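Lmo0547 protein (Listeria monocytogenes, PDB 4R9N) probably acts as a sugar-responsive transcriptional regulator of the SorC family, this fragment being its putative sugar-binding domain with a Rossmann-like fold. Local coordinates at residues L55-G60 / L78-L83; K112-P117 / S136-E141; S154-S159 / E170-L175. One frame throughout, in Å; residues are numbered along the deposited sequence. Where two conformers were deposited one is given.

Contact 1 (L55-G60 / L78-L83)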
loop_
_atom_site.group_PDB
_atom_site.type_symbol
_atom_site.label_atom_id
_atom_site.label_comp_id
_atom_site.label_asym_id
_atom_site.label_seq_id
_atom_site.Cartn_x
_atom_site.Cartn_y
_atom_site.Cartn_z
ATOM N N LEU A 55 -4.428 12.232 -3.957
ATOM C CA LEU A 55 -4.297 11.040 -3.107
ATOM C C LEU A 55 -4.064 9.813 -4.048
ATOM O O LEU A 55 -4.864 9.584 -4.954
ATOM C CB LEU A 55 -5.537 10.821 -2.295
ATOM C CG LEU A 55 -5.697 9.482 -1.550
ATOM C CD1 LEU A 55 -4.666 9.479 -0.452
ATOM C CD2 LEU A 55 -7.072 9.401 -0.934
ATOM N N GLY A 56 -2.962 9.119 -3.843
ATOM C CA GLY A 56 -2.638 7.876 -4.568
ATOM C C GLY A 56 -3.035 6.671 -3.701
ATOM O O GLY A 56 -2.851 6.679 -2.466
ATOM N N ILE A 57 -3.616 5.669 -4.330
ATOM C CA ILE A 57 -4.082 4.469 -3.674
ATOM C C ILE A 57 -3.466 3.255 -4.374
ATOM O O ILE A 57 -3.433 3.175 -5.608
ATOM C CB ILE A 57 -5.618 4.392 -3.752
ATOM C CG1 ILE A 57 -6.268 5.632 -3.178
ATOM C CG2 ILE A 57 -6.209 3.139 -3.086
ATOM C CD1 ILE A 57 -6.216 5.849 -1.712
ATOM N N SER A 58 -3.013 2.303 -3.571
ATOM C CA SER A 58 -2.583 1.027 -4.088
ATOM C C SER A 58 -3.741 0.034 -4.199
ATOM O O SER A 58 -4.852 0.399 -4.583
ATOM C CB SER A 58 -1.392 0.517 -3.268
ATOM O OG SER A 58 -0.737 -0.563 -3.893
ATOM N N TRP A 59 -3.496 -1.235 -3.886
ATOM C CA TRP A 59 -4.483 -2.273 -4.015
ATOM C C TRP A 59 -4.455 -3.249 -2.828
ATOM O O TRP A 59 -3.591 -3.169 -1.944
ATOM C CB TRP A 59 -4.143 -3.008 -5.324
ATOM C CG TRP A 59 -3.136 -4.032 -5.114
ATOM C CD1 TRP A 59 -1.780 -3.850 -4.932
ATOM C CD2 TRP A 59 -3.380 -5.434 -5.012
ATOM N NE1 TRP A 59 -1.177 -5.087 -4.691
ATOM C CE2 TRP A 59 -2.144 -6.062 -4.743
ATOM C CE3 TRP A 59 -4.542 -6.231 -5.093
ATOM C CZ2 TRP A 59 -2.038 -7.438 -4.584
ATOM C CZ3 TRP A 59 -4.423 -7.605 -4.942
ATOM C CH2 TRP A 59 -3.189 -8.186 -4.664
ATOM N N GLY A 60 -5.370 -4.190 -2.831
ATOM C CA GLY A 60 -5.296 -5.309 -1.885
ATOM C C GLY A 60 -6.391 -5.393 -0.879
ATOM O O GLY A 60 -7.206 -4.517 -0.761
ATOM N N LEU A 78 -10.695 16.989 -4.569
ATOM C CA LEU A 78 -9.661 15.983 -4.515
ATOM C C LEU A 78 -9.526 15.275 -5.851
ATOM O O LEU A 78 -10.530 15.097 -6.526
ATOM C CB LEU A 78 -10.027 14.937 -3.442
ATOM C CG LEU A 78 -8.990 13.819 -3.166
ATOM C CD1 LEU A 78 -7.694 14.340 -2.595
ATOM C CD2 LEU A 78 -9.533 12.832 -2.139
ATOM N N THR A 79 -8.326 14.873 -6.247
ATOM C CA THR A 79 -8.159 13.879 -7.317
ATOM C C THR A 79 -7.487 12.635 -6.763
ATOM O O THR A 79 -6.442 12.740 -6.140
ATOM C CB THR A 79 -7.337 14.467 -8.476
ATOM O OG1 THR A 79 -8.038 15.628 -8.936
ATOM C CG2 THR A 79 -7.201 13.515 -9.635
ATOM N N ILE A 80 -8.128 11.482 -6.963
ATOM C CA ILE A 80 -7.618 10.155 -6.526
ATOM C C ILE A 80 -7.034 9.418 -7.729
ATOM O O ILE A 80 -7.691 9.351 -8.800
ATOM C CB ILE A 80 -8.771 9.319 -5.928
ATOM C CG1 ILE A 80 -9.458 10.103 -4.846
ATOM C CG2 ILE A 80 -8.249 8.003 -5.326
ATOM C CD1 ILE A 80 -10.685 9.370 -4.330
ATOM N N ILE A 81 -5.829 8.890 -7.551
ATOM C CA ILE A 81 -5.042 8.278 -8.616
ATOM C C ILE A 81 -4.632 6.852 -8.200
ATOM O O ILE A 81 -3.991 6.658 -7.158
ATOM C CB ILE A 81 -3.716 9.028 -8.845
ATOM C CG1 ILE A 81 -3.926 10.538 -8.936
ATOM C CG2 ILE A 81 -2.944 8.461 -10.042
ATOM C CD1 ILE A 81 -4.546 10.972 -10.217
ATOM N N PRO A 82 -4.916 5.857 -9.057
ATOM C CA PRO A 82 -4.454 4.483 -8.760
ATOM C C PRO A 82 -2.960 4.404 -9.037
ATOM O O PRO A 82 -2.463 5.045 -10.019
ATOM C CB PRO A 82 -5.282 3.613 -9.760
ATOM C CG PRO A 82 -5.666 4.521 -10.808
ATOM C CD PRO A 82 -5.788 5.906 -10.231
ATOM N N LEU A 83 -2.238 3.717 -8.166
ATOM C CA LEU A 83 -0.797 3.668 -8.265
ATOM C C LEU A 83 -0.333 2.361 -8.965
ATOM O O LEU A 83 0.871 2.122 -9.059
ATOM C CB LEU A 83 -0.166 3.774 -6.914
ATOM C CG LEU A 83 -0.437 5.095 -6.228
ATOM C CD1 LEU A 83 0.140 5.094 -4.828
ATOM C CD2 LEU A 83 0.031 6.271 -7.009
#

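Contact 2 (K112-P117 / S136-E141)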
loop_
_atom_site.group_PDB
_atom_site.type_symbol
_atom_site.label_atom_id
_atom_site.label_comp_id
_atom_site.label_asym_id
_atom_site.label_seq_id
_atom_site.Cartn_x
_atom_site.Cartn_y
_atom_site.Cartn_z
ATOM N N LYS A 112 -8.716 9.229 -11.612
ATOM C CA LYS A 112 -8.190 8.801 -12.872
ATOM C C LYS A 112 -8.228 7.288 -12.892
ATOM O O LYS A 112 -8.345 6.657 -11.881
ATOM C CB LYS A 112 -6.754 9.340 -13.080
ATOM C CG LYS A 112 -6.674 10.872 -13.224
ATOM C CD LYS A 112 -7.559 11.350 -14.379
ATOM C CE LYS A 112 -7.072 12.646 -15.015
ATOM N NZ LYS A 112 -6.836 13.629 -13.932
ATOM N N TYR A 113 -8.188 6.708 -14.080
ATOM C CA TYR A 113 -8.233 5.241 -14.274
ATOM C C TYR A 113 -6.909 4.861 -14.908
ATOM O O TYR A 113 -6.447 5.570 -15.800
ATOM C CB TYR A 113 -9.392 4.908 -15.238
ATOM C CG TYR A 113 -9.842 3.457 -15.232
ATOM C CD1 TYR A 113 -10.714 2.981 -14.258
ATOM C CD2 TYR A 113 -9.411 2.550 -16.236
ATOM C CE1 TYR A 113 -11.135 1.649 -14.279
ATOM C CE2 TYR A 113 -9.813 1.223 -16.235
ATOM C CZ TYR A 113 -10.669 0.801 -15.233
ATOM O OH TYR A 113 -11.021 -0.486 -15.147
ATOM N N LEU A 114 -6.325 3.760 -14.495
ATOM C CA LEU A 114 -5.093 3.311 -15.086
ATOM C C LEU A 114 -5.519 2.249 -16.087
ATOM O O LEU A 114 -5.820 1.183 -15.727
ATOM C CB LEU A 114 -4.129 2.840 -13.987
ATOM C CG LEU A 114 -2.693 2.657 -14.311
ATOM C CD1 LEU A 114 -2.141 3.732 -15.267
ATOM C CD2 LEU A 114 -1.867 2.611 -13.048
ATOM N N TYR A 115 -5.590 2.639 -17.358
ATOM C CA TYR A 115 -6.042 1.779 -18.443
ATOM C C TYR A 115 -4.986 0.661 -18.822
ATOM O O TYR A 115 -4.417 0.712 -19.953
ATOM C CB TYR A 115 -6.426 2.715 -19.637
ATOM C CG TYR A 115 -7.690 3.617 -19.391
ATOM C CD1 TYR A 115 -8.907 3.062 -19.028
ATOM C CD2 TYR A 115 -7.657 4.988 -19.545
ATOM C CE1 TYR A 115 -10.039 3.842 -18.798
ATOM C CE2 TYR A 115 -8.798 5.792 -19.309
ATOM C CZ TYR A 115 -9.986 5.210 -18.926
ATOM O OH TYR A 115 -11.141 5.957 -18.669
ATOM N N ALA A 116 -4.695 -0.307 -17.913
ATOM C CA ALA A 116 -3.584 -1.288 -18.149
ATOM C C ALA A 116 -3.576 -2.379 -17.101
ATOM O O ALA A 116 -4.087 -2.159 -15.990
ATOM C CB ALA A 116 -2.242 -0.568 -18.163
ATOM N N PRO A 117 -3.020 -3.557 -17.423
ATOM C CA PRO A 117 -2.847 -4.613 -16.396
ATOM C C PRO A 117 -1.715 -4.284 -15.399
ATOM O O PRO A 117 -0.811 -3.526 -15.741
ATOM C CB PRO A 117 -2.428 -5.855 -17.212
ATOM C CG PRO A 117 -2.429 -5.461 -18.607
ATOM C CD PRO A 117 -2.412 -3.969 -18.712
ATOM N N SER A 136 0.786 6.833 -19.548
ATOM C CA SER A 136 1.912 7.614 -19.083
ATOM C C SER A 136 1.419 8.799 -18.224
ATOM O O SER A 136 2.018 9.105 -17.220
ATOM C CB SER A 136 2.763 8.149 -20.258
ATOM O OG SER A 136 3.919 8.792 -19.719
ATOM N N GLU A 137 0.350 9.474 -18.625
ATOM C CA GLU A 137 -0.071 10.617 -17.830
ATOM C C GLU A 137 -0.595 10.237 -16.459
ATOM O O GLU A 137 -0.317 10.950 -15.479
ATOM C CB GLU A 137 -1.085 11.507 -18.525
ATOM C CG GLU A 137 -1.757 12.547 -17.591
ATOM C CD GLU A 137 -0.836 13.546 -16.813
ATOM O OE1 GLU A 137 0.389 13.341 -16.560
ATOM O OE2 GLU A 137 -1.388 14.595 -16.396
ATOM N N VAL A 138 -1.308 9.119 -16.358
ATOM C CA VAL A 138 -1.748 8.688 -15.040
ATOM C C VAL A 138 -0.568 8.223 -14.173
ATOM O O VAL A 138 -0.577 8.495 -12.961
ATOM C CB VAL A 138 -2.860 7.639 -15.173
ATOM C CG1 VAL A 138 -3.244 7.093 -13.795
ATOM C CG2 VAL A 138 -4.087 8.286 -15.827
ATOM N N LEU A 139 0.410 7.527 -14.739
ATOM C CA LEU A 139 1.586 7.190 -13.986
ATOM C C LEU A 139 2.271 8.448 -13.484
ATOM O O LEU A 139 2.733 8.476 -12.348
ATOM C CB LEU A 139 2.563 6.307 -14.757
ATOM C CG LEU A 139 2.071 4.907 -15.144
ATOM C CD1 LEU A 139 3.087 4.227 -16.078
ATOM C CD2 LEU A 139 1.782 4.114 -13.886
ATOM N N GLU A 140 2.427 9.476 -14.347
ATOM C CA GLU A 140 3.094 10.688 -13.868
ATOM C C GLU A 140 2.328 11.414 -12.774
ATOM O O GLU A 140 2.914 11.950 -11.823
ATOM C CB GLU A 140 3.357 11.631 -15.035
ATOM C CG GLU A 140 4.379 11.095 -16.029
ATOM C CD GLU A 140 5.744 10.844 -15.408
ATOM O OE1 GLU A 140 6.141 11.524 -14.405
ATOM O OE2 GLU A 140 6.416 9.941 -15.933
ATOM N N GLU A 141 1.013 11.446 -12.888
ATOM C CA GLU A 141 0.131 11.950 -11.811
ATOM C C GLU A 141 0.297 11.177 -10.527
ATOM O O GLU A 141 0.377 11.784 -9.448
ATOM C CB GLU A 141 -1.330 11.976 -12.267
ATOM C CG GLU A 141 -1.571 13.066 -13.281
ATOM C CD GLU A 141 -2.839 12.943 -14.144
ATOM O OE1 GLU A 141 -3.618 11.964 -14.039
ATOM O OE2 GLU A 141 -3.015 13.837 -15.017
#

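Contact 3 (S154-S159 / E170-L175)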
loop_
_atom_site.group_PDB
_atom_site.type_symbol
_atom_site.label_atom_id
_atom_site.label_comp_id
_atom_site.label_asym_id
_atom_site.label_seq_id
_atom_site.Cartn_x
_atom_site.Cartn_y
_atom_site.Cartn_z
ATOM N N SER A 154 3.747 -9.949 2.244
ATOM C CA SER A 154 4.844 -10.894 2.158
ATOM C C SER A 154 4.341 -11.856 1.119
ATOM O O SER A 154 3.213 -12.310 1.246
ATOM C CB SER A 154 5.052 -11.601 3.497
ATOM O OG SER A 154 5.885 -12.739 3.338
ATOM N N PRO A 155 5.167 -12.195 0.110
ATOM C CA PRO A 155 4.708 -13.116 -0.897
ATOM C C PRO A 155 4.641 -14.571 -0.436
ATOM O O PRO A 155 4.278 -15.385 -1.232
ATOM C CB PRO A 155 5.787 -13.017 -1.973
ATOM C CG PRO A 155 7.039 -12.749 -1.210
ATOM C CD PRO A 155 6.571 -11.806 -0.121
ATOM N N TYR A 156 4.974 -14.874 0.816
ATOM C CA TYR A 156 5.178 -16.254 1.259
ATOM C C TYR A 156 4.016 -16.758 2.116
ATOM O O TYR A 156 3.094 -16.019 2.428
ATOM C CB TYR A 156 6.480 -16.347 2.051
ATOM C CG TYR A 156 7.683 -15.836 1.306
ATOM C CD1 TYR A 156 7.997 -16.328 0.001
ATOM C CD2 TYR A 156 8.478 -14.818 1.839
ATOM C CE1 TYR A 156 9.095 -15.829 -0.710
ATOM C CE2 TYR A 156 9.590 -14.326 1.130
ATOM C CZ TYR A 156 9.899 -14.850 -0.149
ATOM O OH TYR A 156 10.991 -14.342 -0.859
ATOM N N ASN A 157 4.067 -18.027 2.492
ATOM C CA ASN A 157 2.978 -18.641 3.292
ATOM C C ASN A 157 1.551 -18.273 2.829
ATOM O O ASN A 157 0.775 -17.674 3.574
ATOM C CB ASN A 157 3.141 -18.406 4.828
ATOM C CG ASN A 157 4.168 -17.336 5.179
ATOM O OD1 ASN A 157 5.348 -17.644 5.382
ATOM N ND2 ASN A 157 3.721 -16.081 5.287
ATOM N N HIS A 158 1.240 -18.637 1.584
ATOM C CA HIS A 158 -0.115 -18.534 1.000
ATOM C C HIS A 158 -0.763 -17.132 1.071
ATOM O O HIS A 158 -1.809 -16.932 1.685
ATOM C CB HIS A 158 -1.025 -19.651 1.558
ATOM C CG HIS A 158 -0.528 -21.033 1.236
ATOM N ND1 HIS A 158 -0.099 -21.391 -0.028
ATOM C CD2 HIS A 158 -0.370 -22.135 2.010
ATOM C CE1 HIS A 158 0.293 -22.655 -0.019
ATOM N NE2 HIS A 158 0.134 -23.130 1.204
ATOM N N SER A 159 -0.127 -16.185 0.383
ATOM C CA SER A 159 -0.573 -14.790 0.337
ATOM C C SER A 159 -1.693 -14.556 -0.680
ATOM O O SER A 159 -1.970 -15.416 -1.523
ATOM C CB SER A 159 0.598 -13.872 -0.025
ATOM O OG SER A 159 0.941 -14.010 -1.396
ATOM N N GLU A 170 6.580 -20.891 -8.948
ATOM C CA GLU A 170 7.894 -20.663 -9.559
ATOM C C GLU A 170 8.325 -19.231 -9.343
ATOM O O GLU A 170 9.492 -18.980 -9.076
ATOM C CB GLU A 170 7.892 -20.979 -11.077
ATOM C CG GLU A 170 7.887 -22.467 -11.362
ATOM C CD GLU A 170 6.556 -23.146 -11.055
ATOM O OE1 GLU A 170 5.479 -22.436 -11.047
ATOM O OE2 GLU A 170 6.587 -24.387 -10.821
ATOM N N ASP A 171 7.383 -18.289 -9.451
ATOM C CA ASP A 171 7.661 -16.888 -9.103
ATOM C C ASP A 171 8.051 -16.815 -7.626
ATOM O O ASP A 171 8.959 -16.106 -7.293
ATOM C CB ASP A 171 6.465 -15.951 -9.321
ATOM C CG ASP A 171 5.995 -15.889 -10.757
ATOM O OD1 ASP A 171 6.842 -15.835 -11.717
ATOM O OD2 ASP A 171 4.746 -15.867 -10.912
ATOM N N ILE A 172 7.406 -17.600 -6.741
ATOM C CA ILE A 172 7.803 -17.563 -5.316
ATOM C C ILE A 172 9.244 -18.065 -5.110
ATOM O O ILE A 172 10.020 -17.489 -4.336
ATOM C CB ILE A 172 6.769 -18.263 -4.412
ATOM C CG1 ILE A 172 5.452 -17.467 -4.477
ATOM C CG2 ILE A 172 7.357 -18.462 -3.002
ATOM C CD1 ILE A 172 4.226 -18.140 -3.905
ATOM N N GLU A 173 9.623 -19.116 -5.813
ATOM C CA GLU A 173 10.970 -19.594 -5.650
ATOM C C GLU A 173 12.008 -18.615 -6.202
ATOM O O GLU A 173 13.043 -18.443 -5.619
ATOM C CB GLU A 173 11.111 -21.021 -6.118
ATOM C CG GLU A 173 10.361 -21.957 -5.158
ATOM C CD GLU A 173 10.538 -21.589 -3.663
ATOM O OE1 GLU A 173 11.633 -21.113 -3.281
ATOM O OE2 GLU A 173 9.595 -21.759 -2.853
ATOM N N GLU A 174 11.679 -17.906 -7.248
ATOM C CA GLU A 174 12.551 -16.837 -7.749
ATOM C C GLU A 174 12.740 -15.753 -6.686
ATOM O O GLU A 174 13.881 -15.345 -6.379
ATOM C CB GLU A 174 12.011 -16.325 -9.105
ATOM C CG GLU A 174 12.497 -14.970 -9.576
ATOM C CD GLU A 174 13.965 -14.893 -9.954
ATOM O OE1 GLU A 174 14.695 -15.900 -9.837
ATOM O OE2 GLU A 174 14.383 -13.763 -10.350
ATOM N N LEU A 175 11.642 -15.333 -6.066
ATOM C CA LEU A 175 11.684 -14.309 -5.030
ATOM C C LEU A 175 12.506 -14.738 -3.848
ATOM O O LEU A 175 13.328 -13.962 -3.400
ATOM C CB LEU A 175 10.238 -13.916 -4.630
ATOM C CG LEU A 175 9.391 -13.323 -5.774
ATOM C CD1 LEU A 175 7.988 -12.986 -5.316
ATOM C CD2 LEU A 175 9.981 -12.023 -6.291
#

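Contact 1 (L55-G60 / L78-L83)
Four backbone hydrogen bonds join segments 55-60 and 78-83 as neighbouring parallel strands. They are the two strand arms of the beta-alpha-beta unit formed by strand 54-57, helix 61-69 and strand 79-82, in the Rossmann-like sheet of the domain. Leu55 N donates to Thr79 O at 3.0 Å, and Leu55 O accepts from Ile81 N at 2.9 Å. Two residues on, the pattern repeats: Ile57 N reaches Ile81 O at 3.0 Å and Leu83 N reaches Ile57 O at 2.9 Å. Three of the donors lie in the plane of the carbonyl they address. Leu83 N, where strand 79-82 has ended, sits 27° above that of Ile57. Between the bonds, CA-H...O contacts accompany the pairing, as where Ile80 CA stands 3.2 Å from Leu55 O. The strand axes diverge by 29°, the twist expected of such a sheet.

Leu55, Ile57, Ile80 and Pro82 share one face of the sheet, which helix 96-107 packs against through Ile57 and Pro82. There Ile57 and Ile80 cross obliquely, CG1 of Ile57 meeting CG2 of Ile80 at 3.8 Å. On the far edge of strand 54-57, Gly56 bonds through its backbone to Met147 and Ile149, so the sheet continues there. Leu83 closes the C-terminal end of the pair: its CG lies anti to its carbonyl carbon (chi1 -64°), which lays the isobutyl group back across the neighbouring strand. One methyl, CD1, rests 3.7 Å from Gly56 C; the other, CD2, lies 4.0 Å from Gly56 CA, over a residue that has no side chain.

Contact 2 (K112-P117 / S136-E141)
Three side chains of helix 133-143 meet the loop that follows edge strand 110-111, two of the pairs crossing at about a right angle and one obliquely. Val138 has its CB directed toward the loop and takes the middle. Its CG1, anti to the backbone N, lies 3.8 Å from Leu114 CD1, while its CG2 abuts the main chain, 3.6 Å from Tyr113 O. Leu114 also has its CG anti to N (chi1 -165°), a torsion that swings its two methyls toward the helix. There it crosses Val138 obliquely and Leu139 at about a right angle, meeting the latter CD2 to CD2 at 4.0 Å. Asn97 OD1 accepts from Leu114 N and fixes the loop at that point.

At the other end Lys112 and Glu141 cross at about a right angle. Glu141 runs extended beyond CG, and Lys112, bent at chi2 and chi4, curls its methylenes past the carboxylate. Consequently OE1 of Glu141 is nearest to CG of Lys112, at 3.3 Å, whereas NZ of Lys112 stands 3.6 Å from that same oxygen in a long salt bridge.

Ile81 of the sheet packs on Lys112, Val138 and Glu141, so the helix is seated on the sheet as well as on the loop. Since Glu141 OE1 is buried by methylenes and has no hydrogen-bond partner in the model, its pKa may be raised, an effect the loosely paired ammonium would partly offset.

Contact 3 (S154-S159 / E170-L175)
Segment 154-159 turns sharply at Asn157 and His158, both with positive phi (43° and 54°), and the nearest CA atoms of the two segments are those of Pro155 and Ile172, 7.0 Å apart. A weak hydrogen bond from Tyr156 N to Ser154 OG, 3.4 Å long, spans the start of the loop, and Ser159 at its end is the N-cap residue of helix 160-163.

Tyr156 gives the largest single share of the contact. With CG anti to its carbonyl carbon (chi1 -55°), the ring reaches out to the helix and passes Ile172 in the opposite direction. Ile172 CG2 meets it at the edge, in the ring plane, 3.7 Å from Tyr156 CD1. One face is taken within the loop itself: Pro155 CG sits 3.6 Å above the ring plane, over its centre, a position consistent with CH-pi packing. Arg176, just beyond the helical segment, adds a cation-pi contact to the same ring.

The loop follows strand 147-151 of the parallel sheet at its C-terminal end, the side on which loops of Rossmann-like folds usually shape the ligand site. Here it packs a small helix together with the two-stranded antiparallel hairpin 180-190.

That hairpin settles the polar tip of Tyr156, whose OH donates to Val180 O. The hydroxyl therefore runs alongside the end of the helical segment without bonding to it, 3.4 Å from Leu175 C. Pro155, its CB directed toward the helix, touches Leu175 CD1 with that atom at 4.0 Å; Phe188 and Val180 pack on both residues. Ile172 CD1 lies 3.8 Å from the carbonyl oxygen Pro155 O, a van der Waals contact of a methyl with a polar atom.

Overall arrangement
Contacts 1 and 2 form one continuous body, with centres 10 Å apart. Ile80 O and Lys112 N are 3.0 Å apart, a probable hydrogen bond that passes the sheet on to its edge strand, and Ile81 CD1 lies 3.7 Å from Lys112 CG, linking the strand pair to the helix-and-loop packing. Contact 3 is remote, its centre about 25 Å from that of contact 1, across the centre of the chain, and about 27 Å from that of contact 2. The tie is through the sheet: strand 147-151, which leads into segment 154-159, pairs with strand 54-57. The position of a sugar site, presumed from the family, is not fixed by these contacts.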